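Local coordinates for protein MAR1 Ribonuclease (Caenorhabditis elegans, PDB 2B34) that probably acts as a hydrolase of the isochorismatase family, with a proposed ribonuclease activity whose substrate is not established, at residues T85-C90 with G108-V113. Sequence-based numbering, arbitrary orientation.
Sequences TKFSMC and GIEAHV
Val113 sets its CG1 methyl over one face of the Phe87 ring, and this CH-pi contact carries most of the meeting. CG1 lies 3.8 Å from the centroid of the Phe87 ring, 25° off the normal, so the methyl sits displaced toward the rim; its closest ring atom is Phe87 CD2, at 3.5 Å from Val113 CG1. The valine's first torsion turns CG1 anti to the backbone N (chi1 -168°), which sends this branch to the phenyl while CG2 rests over the centre of the His112 ring. Glu110 approaches on the same side of the ring, obliquely and beyond its CD1 rim: its chain, extended beyond CG, crosses the phenylalanine at about a right angle, the carboxylate nearly perpendicular to the ring (85°), and OE2 stops 4.0 Å from Phe87 CD1.

In this parallel-sheet isochorismatase fold, 108-113 starts in strand 103-109, an inner strand of the sheet, and runs on through a type I turn, closed by the hydrogen bond from Val113 N to Glu110 O, that leads into helix 114-124 with Val113 at its N-cap position. Phe87 belongs to the loop following strand 81-84, the outermost on that side within the chain. Further along that loop, Ser88 OG accepts from Cys90 N (3.0 Å) in an ST turn and also hydrogen-bonds Asp121 of helix 114-124. A second subunit joins the packing: its Gly171 lies against Phe87 and its Leu166 against Val113.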
loop_
_atom_site.group_PDB
_atom_site.type_symbol
_atom_site.label_atom_id
_atom_site.label_comp_id
_atom_site.label_asym_id
_atom_site.label_seq_id
_atom_site.Cartn_x
_atom_site.Cartn_y
_atom_site.Cartn_z
ATOM N N THR A 85 -7.236 28.624 14.385
ATOM C CA THR A 85 -5.902 28.845 13.837
ATOM C C THR A 85 -5.076 27.563 13.926
ATOM O O THR A 85 -4.153 27.353 13.135
ATOM C CB THR A 85 -5.169 29.987 14.560
ATOM O OG1 THR A 85 -5.319 29.827 15.976
ATOM C CG2 THR A 85 -5.737 31.343 14.139
ATOM N N LYS A 86 -5.415 26.714 14.898
ATOM C CA LYS A 86 -4.876 25.360 14.987
ATOM C C LYS A 86 -5.306 24.569 13.759
ATOM O O LYS A 86 -6.422 24.734 13.277
ATOM C CB LYS A 86 -5.395 24.666 16.246
ATOM C CG LYS A 86 -4.398 24.590 17.397
ATOM C CD LYS A 86 -4.881 23.620 18.491
ATOM C CE LYS A 86 -5.207 22.220 17.939
ATOM N NZ LYS A 86 -3.993 21.411 17.611
ATOM N N PHE A 87 -4.426 23.712 13.250
ATOM C CA PHE A 87 -4.727 22.979 12.020
ATOM C C PHE A 87 -5.772 21.888 12.234
ATOM O O PHE A 87 -6.610 21.645 11.361
ATOM C CB PHE A 87 -3.450 22.432 11.371
ATOM C CG PHE A 87 -2.492 23.509 10.912
ATOM C CD1 PHE A 87 -2.966 24.720 10.408
ATOM C CD2 PHE A 87 -1.117 23.306 10.972
ATOM C CE1 PHE A 87 -2.086 25.713 9.983
ATOM C CE2 PHE A 87 -0.231 24.293 10.544
ATOM C CZ PHE A 87 -0.719 25.498 10.050
ATOM N N SER A 88 -5.744 21.260 13.406
ATOM C CA SER A 88 -6.726 20.229 13.735
ATOM C C SER A 88 -8.114 20.794 14.035
ATOM O O SER A 88 -8.245 21.827 14.695
ATOM C CB SER A 88 -6.254 19.389 14.918
ATOM O OG SER A 88 -7.256 18.455 15.285
ATOM N N MET A 89 -9.139 20.086 13.562
ATOM C CA MET A 89 -10.538 20.403 13.855
ATOM C C MET A 89 -10.920 20.091 15.297
ATOM O O MET A 89 -11.970 20.526 15.770
ATOM C CB MET A 89 -11.470 19.608 12.944
ATOM C CG MET A 89 -11.418 19.988 11.490
ATOM S SD MET A 89 -12.632 19.063 10.530
ATOM C CE MET A 89 -14.164 19.866 11.019
ATOM N N CYS A 90 -10.085 19.309 15.978
ATOM C CA CYS A 90 -10.365 18.899 17.347
ATOM C C CYS A 90 -10.054 20.026 18.324
ATOM O O CYS A 90 -8.999 20.062 18.964
ATOM C CB CYS A 90 -9.634 17.601 17.691
ATOM S SG CYS A 90 -10.310 16.188 16.793
ATOM N N GLY A 108 -12.587 17.640 3.174
ATOM C CA GLY A 108 -11.959 18.949 3.258
ATOM C C GLY A 108 -10.500 18.986 2.886
ATOM O O GLY A 108 -9.975 18.036 2.293
ATOM N N ILE A 109 -9.834 20.083 3.242
ATOM C CA ILE A 109 -8.559 20.405 2.606
ATOM C C ILE A 109 -7.366 20.721 3.477
ATOM O O ILE A 109 -7.496 21.003 4.672
ATOM C CB ILE A 109 -8.683 21.495 1.522
ATOM C CG1 ILE A 109 -9.483 22.690 2.045
ATOM C CG2 ILE A 109 -9.244 20.892 0.224
ATOM C CD1 ILE A 109 -9.416 23.883 1.158
ATOM N N GLU A 110 -6.221 20.772 2.796
ATOM C CA GLU A 110 -4.929 20.405 3.330
ATOM C C GLU A 110 -5.067 18.980 3.877
ATOM O O GLU A 110 -5.162 18.748 5.086
ATOM C CB GLU A 110 -4.364 21.436 4.328
ATOM C CG GLU A 110 -5.322 21.907 5.418
ATOM C CD GLU A 110 -4.796 23.054 6.233
ATOM O OE1 GLU A 110 -3.984 23.838 5.699
ATOM O OE2 GLU A 110 -5.211 23.183 7.411
ATOM N N ALA A 111 -5.123 18.040 2.933
ATOM C CA ALA A 111 -5.131 16.609 3.218
ATOM C C ALA A 111 -3.975 16.238 4.142
ATOM O O ALA A 111 -4.127 15.410 5.030
ATOM C CB ALA A 111 -5.049 15.807 1.919
ATOM N N HIS A 112 -2.832 16.886 3.933
ATOM C CA HIS A 112 -1.606 16.605 4.678
ATOM C C HIS A 112 -1.400 17.562 5.852
ATOM O O HIS A 112 -0.359 17.522 6.514
ATOM C CB HIS A 112 -0.413 16.685 3.729
ATOM C CG HIS A 112 -0.170 18.058 3.188
ATOM N ND1 HIS A 112 -1.089 18.724 2.404
ATOM C CD2 HIS A 112 0.884 18.898 3.330
ATOM C CE1 HIS A 112 -0.609 19.912 2.083
ATOM N NE2 HIS A 112 0.586 20.041 2.633
ATOM N N VAL A 113 -2.379 18.433 6.099
ATOM C CA VAL A 113 -2.311 19.384 7.217
ATOM C C VAL A 113 -3.556 19.281 8.122
ATOM O O VAL A 113 -3.543 18.470 9.041
ATOM C CB VAL A 113 -1.997 20.838 6.750
ATOM C CG1 VAL A 113 -1.655 21.725 7.931
ATOM C CG2 VAL A 113 -0.846 20.852 5.750
#